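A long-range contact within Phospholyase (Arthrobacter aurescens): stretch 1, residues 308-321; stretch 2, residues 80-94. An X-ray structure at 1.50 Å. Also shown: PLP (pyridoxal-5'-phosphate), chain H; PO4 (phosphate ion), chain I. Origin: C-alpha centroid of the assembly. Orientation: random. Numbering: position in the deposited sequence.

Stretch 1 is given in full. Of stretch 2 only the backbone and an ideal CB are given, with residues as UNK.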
# COMPACT_ATOMS: atom_id res chain seq x y z
N PHE A 308 15.50 2.79 1.61
CA PHE A 308 14.13 2.45 1.21
C PHE A 308 13.72 1.08 1.75
O PHE A 308 14.42 0.07 1.52
CB PHE A 308 13.96 2.49 -0.35
CG PHE A 308 12.54 2.14 -0.79
CD1 PHE A 308 11.54 3.07 -0.66
CD2 PHE A 308 12.24 0.85 -1.23
CE1 PHE A 308 10.19 2.71 -0.96
CE2 PHE A 308 10.91 0.48 -1.48
CZ PHE A 308 9.94 1.40 -1.34
N PHE A 309 12.51 1.01 2.35
CA PHE A 309 12.02 -0.26 2.96
C PHE A 309 10.48 -0.16 3.02
O PHE A 309 9.96 0.84 3.54
CB PHE A 309 12.67 -0.51 4.36
CG PHE A 309 12.28 -1.82 5.03
CD1 PHE A 309 12.59 -3.04 4.46
CD2 PHE A 309 11.42 -1.78 6.09
CE1 PHE A 309 12.12 -4.26 5.02
CE2 PHE A 309 11.02 -3.00 6.77
CZ PHE A 309 11.34 -4.21 6.21
N ASN A 310 9.79 -1.25 2.64
CA ASN A 310 8.35 -1.46 2.69
C ASN A 310 8.16 -2.74 3.51
O ASN A 310 8.56 -3.81 3.07
CB ASN A 310 7.84 -1.50 1.25
CG ASN A 310 6.39 -1.81 1.11
OD1 ASN A 310 5.83 -2.62 1.88
ND2 ASN A 310 5.75 -1.19 0.12
N THR A 311 7.54 -2.64 4.69
CA THR A 311 7.58 -3.74 5.66
C THR A 311 6.89 -5.00 5.15
O THR A 311 7.37 -6.13 5.38
CB THR A 311 6.92 -3.32 7.00
OG1 THR A 311 7.60 -2.15 7.53
CG2 THR A 311 7.00 -4.45 8.07
N PHE A 312 5.70 -4.88 4.56
CA PHE A 312 4.93 -6.05 4.10
C PHE A 312 5.39 -6.53 2.70
O PHE A 312 5.14 -7.68 2.36
CB PHE A 312 3.41 -5.73 4.05
CG PHE A 312 2.78 -5.39 5.40
CD1 PHE A 312 2.98 -6.18 6.51
CD2 PHE A 312 1.88 -4.34 5.46
CE1 PHE A 312 2.31 -5.88 7.71
CE2 PHE A 312 1.21 -4.04 6.64
CZ PHE A 312 1.44 -4.82 7.79
N ALA A 313 6.11 -5.69 1.95
CA ALA A 313 6.44 -6.09 0.58
C ALA A 313 7.35 -7.30 0.54
O ALA A 313 8.36 -7.36 1.33
CB ALA A 313 7.10 -4.95 -0.16
N GLY A 314 7.06 -8.27 -0.35
CA GLY A 314 7.99 -9.42 -0.43
C GLY A 314 7.99 -10.37 0.71
O GLY A 314 8.94 -11.17 0.88
N ASN A 315 7.01 -10.27 1.60
CA ASN A 315 6.89 -11.30 2.61
C ASN A 315 6.63 -12.67 1.93
O ASN A 315 6.20 -12.74 0.77
CB ASN A 315 5.77 -10.91 3.63
CG ASN A 315 4.34 -11.07 3.09
OD1 ASN A 315 3.84 -12.17 2.87
ND2 ASN A 315 3.66 -9.96 2.86
N PRO A 316 6.90 -13.83 2.62
CA PRO A 316 6.81 -15.09 2.00
C PRO A 316 5.39 -15.50 1.51
O PRO A 316 5.25 -16.26 0.55
CB PRO A 316 7.27 -16.09 3.12
CG PRO A 316 8.09 -15.26 4.05
CD PRO A 316 7.48 -13.90 3.99
N VAL A 317 4.34 -15.04 2.24
CA VAL A 317 2.96 -15.37 1.90
C VAL A 317 2.45 -14.64 0.60
O VAL A 317 1.92 -15.25 -0.33
CB VAL A 317 2.02 -15.16 3.10
CG1 VAL A 317 0.58 -15.33 2.67
CG2 VAL A 317 2.39 -16.14 4.19
N SER A 318 2.74 -13.33 0.52
CA SER A 318 2.56 -12.58 -0.73
C SER A 318 3.34 -13.21 -1.90
O SER A 318 2.78 -13.35 -3.00
CB SER A 318 3.01 -11.11 -0.54
OG SER A 318 2.12 -10.41 0.34
N SER A 319 4.58 -13.61 -1.64
CA SER A 319 5.40 -14.26 -2.69
C SER A 319 4.77 -15.58 -3.12
O SER A 319 4.75 -15.89 -4.34
CB SER A 319 6.82 -14.45 -2.16
OG SER A 319 7.44 -13.20 -1.80
N ALA A 320 4.29 -16.39 -2.18
CA ALA A 320 3.59 -17.68 -2.50
C ALA A 320 2.36 -17.43 -3.38
O ALA A 320 2.08 -18.16 -4.35
CB ALA A 320 3.27 -18.46 -1.21
N ALA A 321 1.53 -16.40 -3.02
CA ALA A 321 0.38 -16.01 -3.81
C ALA A 321 0.73 -15.64 -5.27
O ALA A 321 0.14 -16.15 -6.26
CB ALA A 321 -0.33 -14.86 -3.17
N UNK A 80 -0.43 -22.99 3.12
CA UNK A 80 0.79 -23.76 3.46
C UNK A 80 1.90 -22.83 3.94
O UNK A 80 2.59 -23.14 4.95
CB UNK A 80 1.27 -24.57 2.25
N UNK A 81 2.08 -21.66 3.30
CA UNK A 81 3.09 -20.72 3.80
C UNK A 81 2.71 -20.11 5.13
O UNK A 81 3.60 -19.87 5.97
CB UNK A 81 3.32 -19.60 2.78
N UNK A 82 1.42 -19.85 5.37
CA UNK A 82 0.99 -19.33 6.64
C UNK A 82 1.22 -20.31 7.85
O UNK A 82 1.26 -19.85 8.98
CB UNK A 82 -0.49 -18.97 6.53
N UNK A 83 1.31 -21.61 7.52
CA UNK A 83 1.70 -22.66 8.57
C UNK A 83 3.17 -22.75 8.74
O UNK A 83 3.64 -23.53 9.59
CB UNK A 83 1.18 -24.05 8.20
N UNK A 84 3.96 -22.00 7.98
CA UNK A 84 5.43 -22.12 7.95
C UNK A 84 6.10 -20.90 8.57
O UNK A 84 6.58 -20.95 9.73
CB UNK A 84 5.92 -22.30 6.51
N UNK A 85 6.14 -19.75 7.86
CA UNK A 85 6.69 -18.48 8.43
C UNK A 85 6.28 -17.30 7.53
O UNK A 85 6.01 -17.54 6.33
CB UNK A 85 8.21 -18.55 8.55
N UNK A 86 6.27 -16.11 8.08
CA UNK A 86 5.76 -14.92 7.31
C UNK A 86 6.45 -13.62 7.64
O UNK A 86 5.75 -12.60 7.94
CB UNK A 86 4.26 -14.73 7.56
N UNK A 87 7.78 -13.60 7.54
CA UNK A 87 8.54 -12.41 8.03
C UNK A 87 9.04 -11.51 6.87
O UNK A 87 9.23 -11.94 5.72
CB UNK A 87 9.74 -12.87 8.87
N UNK A 88 9.25 -10.27 7.21
CA UNK A 88 9.81 -9.25 6.30
C UNK A 88 11.21 -9.65 5.76
O UNK A 88 11.89 -10.58 6.28
CB UNK A 88 9.90 -7.91 7.03
N UNK A 89 11.64 -8.88 4.78
CA UNK A 89 12.85 -9.22 4.00
C UNK A 89 14.18 -8.86 4.65
O UNK A 89 15.24 -9.07 3.96
CB UNK A 89 12.78 -8.52 2.64
N UNK A 90 14.19 -8.37 5.89
CA UNK A 90 15.50 -8.18 6.62
C UNK A 90 16.06 -9.51 7.15
O UNK A 90 17.26 -9.57 7.58
CB UNK A 90 15.32 -7.21 7.79
N UNK A 91 15.31 -10.59 7.06
CA UNK A 91 15.88 -11.93 7.14
C UNK A 91 15.83 -12.62 5.76
O UNK A 91 14.81 -12.44 5.02
CB UNK A 91 15.13 -12.76 8.18
N UNK A 92 16.84 -13.41 5.38
CA UNK A 92 16.79 -14.13 4.12
C UNK A 92 15.69 -15.18 4.13
O UNK A 92 15.41 -15.80 5.21
CB UNK A 92 18.14 -14.78 3.83
N UNK A 93 15.05 -15.41 3.01
CA UNK A 93 13.99 -16.44 2.85
C UNK A 93 13.89 -16.70 1.33
O UNK A 93 13.92 -15.75 0.51
CB UNK A 93 12.65 -15.99 3.44
N UNK A 94 13.71 -17.97 0.94
CA UNK A 94 13.76 -18.32 -0.47
C UNK A 94 12.53 -17.88 -1.28
O UNK A 94 12.63 -17.71 -2.52
CB UNK A 94 13.93 -19.83 -0.60
N1 PLP H . 5.17 4.41 11.10
C2 PLP H . 5.84 3.79 12.00
C2A PLP H . 5.99 4.42 13.39
C3 PLP H . 6.52 2.50 11.67
O3 PLP H . 7.18 1.78 12.64
C4 PLP H . 6.39 1.91 10.33
C4A PLP H . 6.89 0.54 9.99
C5 PLP H . 5.64 2.74 9.40
C6 PLP H . 5.05 3.96 9.84
C5A PLP H . 5.56 2.27 7.91
O4P PLP H . 4.82 1.08 7.76
P PLP H . 5.06 0.36 6.30
O1P PLP H . 6.49 -0.15 6.09
O2P PLP H . 3.92 -0.69 6.45
O3P PLP H . 4.54 1.19 5.21
P PO4 I . 10.70 -1.96 13.27
O1 PO4 I . 10.96 -0.48 13.20
O2 PO4 I . 10.64 -2.72 12.04
O3 PO4 I . 9.39 -2.08 14.02
O4 PO4 I . 11.85 -2.50 14.14

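Position 80 is helical, and its ideal CB has nothing of stretch 1 within 5.5 Å. The contact sets no preference there; the residue is Q80, whose side chain makes no contact with stretch 1.

At position 81 the CA-to-CB bond points toward stretch 1, and the ideal CB lies 3.9 Å from V317 CG2 and 4.2 Å from A320 CB. Aliphatic carbon is wanted first, so leucine, methionine or a long polar chain would serve. The residue is Q81: its CG packs 3.7 Å from V317 CG2, and its NE2 donates to the backbone O of position 85 at 3.0 Å and 178°, while lying 3.5 Å from P316 CB.

Position 82 directs CB sideways, 4.7 Å from V317 CG2, so a branched apolar chain could reach the valine. L82 does so, with CD2 3.8 Å from V317 CG2.

Positions 83 and 84 have no stretch 1 atom within 5.5 Å of CB, and neither L83 nor T84 touches stretch 1. T84 OG1 instead donates to Q80 O at 2.8 Å. Position 85, extended at -166/157, also has an unconstrained CB; in V85 the backbone O meets P316, 3.7 Å from P316 CB.

Position 86 has CB sideways, 4.1 Å from V317 CG2 and 5.4 Å from N315 OD1. The start of the helix offers the V317 amide, so a short acceptor, asparagine or aspartate, would be plausible. N86 (chi1 t) brings OD1 to V317 N in a weak hydrogen bond of 3.4 Å. The fit has a cost: N86 OD1 also sits 2.9 Å from N315 OD1, two acceptors without a bond. N315 OD1 is already engaged, capping the helix through S318 N at 2.8 Å.

At position 87 CB points away, leaving side-chain choice open. L87 contributes chiefly its backbone: L87 O lies 3.1 Å from P316 CD.

Position 88 begins a type I turn, with CB 3.5 Å from T311 O and 4.1 Å from F309 CZ. Asparagine, aspartate, serine or histidine could accept from a turn amide. H88, chi1 p, accepts through ND1 from the backbone N of position 90 at 3.3 Å, and its CB lies at the edge of the F309 ring.

Position 89 points toward stretch 1, with CB 4.8 Å from A313 O and 5.0 Å from G314 O. A small side chain with a polar atom suits these carbonyls and the nearby phenylalanine: serine or threonine. T89 puts CG2 3.5 Å from G314 O and OG1 3.6 Å from F309 CE1; OG1 also meets water 3 at 2.8 Å, which donates to A313 O at 3.0 Å.

Position 90 sends CB sideways, 5.2 Å from F309 CE1, with a phosphate beyond. A long cationic chain, arginine or lysine, fits. R90 lays CD over the F309 face, 4.1 Å from the centroid, and NH2 donates to PO4 O2 at 3.0 Å.

Positions 91, 92 and 94 are out of reach: Y91, L92, S94. Position 93 faces P316 CG, 4.7 Å from CB, which suits modest chains; N93 packs there.

Stretch 2 80-94: QQLLTVNLHTRYLNS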
# COMPACT_ATOMS: atom_id res chain seq x y z
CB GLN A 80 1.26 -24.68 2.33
CG GLN A 80 0.20 -25.77 2.11
CD GLN A 80 0.24 -26.56 0.82
OE1 GLN A 80 1.27 -26.75 0.29
NE2 GLN A 80 -0.91 -27.14 0.42
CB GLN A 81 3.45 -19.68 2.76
CG GLN A 81 4.69 -18.85 3.08
CD GLN A 81 6.00 -19.67 3.13
OE1 GLN A 81 6.30 -20.48 2.20
NE2 GLN A 81 6.81 -19.43 4.14
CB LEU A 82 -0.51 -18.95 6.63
CG LEU A 82 -0.81 -17.64 5.87
CD1 LEU A 82 -2.32 -17.52 5.50
CD2 LEU A 82 -0.45 -16.39 6.71
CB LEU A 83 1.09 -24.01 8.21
CG LEU A 83 -0.40 -24.08 8.26
CD1 LEU A 83 -0.93 -25.46 7.79
CD2 LEU A 83 -0.98 -23.74 9.61
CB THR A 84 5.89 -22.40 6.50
OG1 THR A 84 5.21 -23.57 5.96
CG2 THR A 84 7.39 -22.65 6.41
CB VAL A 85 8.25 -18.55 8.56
CG1 VAL A 85 8.98 -18.53 7.24
CG2 VAL A 85 8.79 -17.50 9.52
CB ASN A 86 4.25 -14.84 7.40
CG ASN A 86 3.63 -13.83 6.41
OD1 ASN A 86 4.23 -13.63 5.33
ND2 ASN A 86 2.41 -13.38 6.67
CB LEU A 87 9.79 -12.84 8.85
CG LEU A 87 9.50 -13.27 10.31
CD1 LEU A 87 10.72 -13.93 10.92
CD2 LEU A 87 9.04 -12.07 11.14
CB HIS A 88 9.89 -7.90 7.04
CG HIS A 88 10.68 -8.01 8.33
ND1 HIS A 88 12.05 -7.99 8.35
CD2 HIS A 88 10.28 -8.33 9.60
CE1 HIS A 88 12.47 -8.28 9.58
NE2 HIS A 88 11.42 -8.53 10.35
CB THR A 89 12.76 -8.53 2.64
OG1 THR A 89 12.61 -7.08 2.78
CG2 THR A 89 11.58 -9.12 1.80
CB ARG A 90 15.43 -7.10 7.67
CG ARG A 90 15.02 -5.76 7.02
CD ARG A 90 14.63 -4.70 8.03
NE ARG A 90 13.37 -5.15 8.69
CZ ARG A 90 12.66 -4.37 9.54
NH1 ARG A 90 13.10 -3.14 9.85
NH2 ARG A 90 11.53 -4.83 10.09
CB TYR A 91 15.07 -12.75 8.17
CG TYR A 91 14.96 -12.22 9.55
CD1 TYR A 91 16.02 -12.24 10.44
CD2 TYR A 91 13.77 -11.64 9.97
CE1 TYR A 91 15.87 -11.73 11.74
CE2 TYR A 91 13.58 -11.14 11.23
CZ TYR A 91 14.65 -11.17 12.14
OH TYR A 91 14.49 -10.65 13.43
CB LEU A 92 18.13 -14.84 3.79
CG LEU A 92 19.31 -13.98 3.44
CD1 LEU A 92 20.54 -14.88 3.31
CD2 LEU A 92 19.08 -13.31 2.07
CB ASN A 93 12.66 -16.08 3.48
CG ASN A 93 11.62 -17.21 3.45
OD1 ASN A 93 11.54 -18.10 4.43
ND2 ASN A 93 10.90 -17.32 2.39
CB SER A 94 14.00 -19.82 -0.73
OG SER A 94 12.93 -20.56 -0.32
O HOH W 1 10.70 -12.51 2.71
O HOH W 2 9.38 -7.13 3.86
O HOH W 3 10.75 -5.50 1.50
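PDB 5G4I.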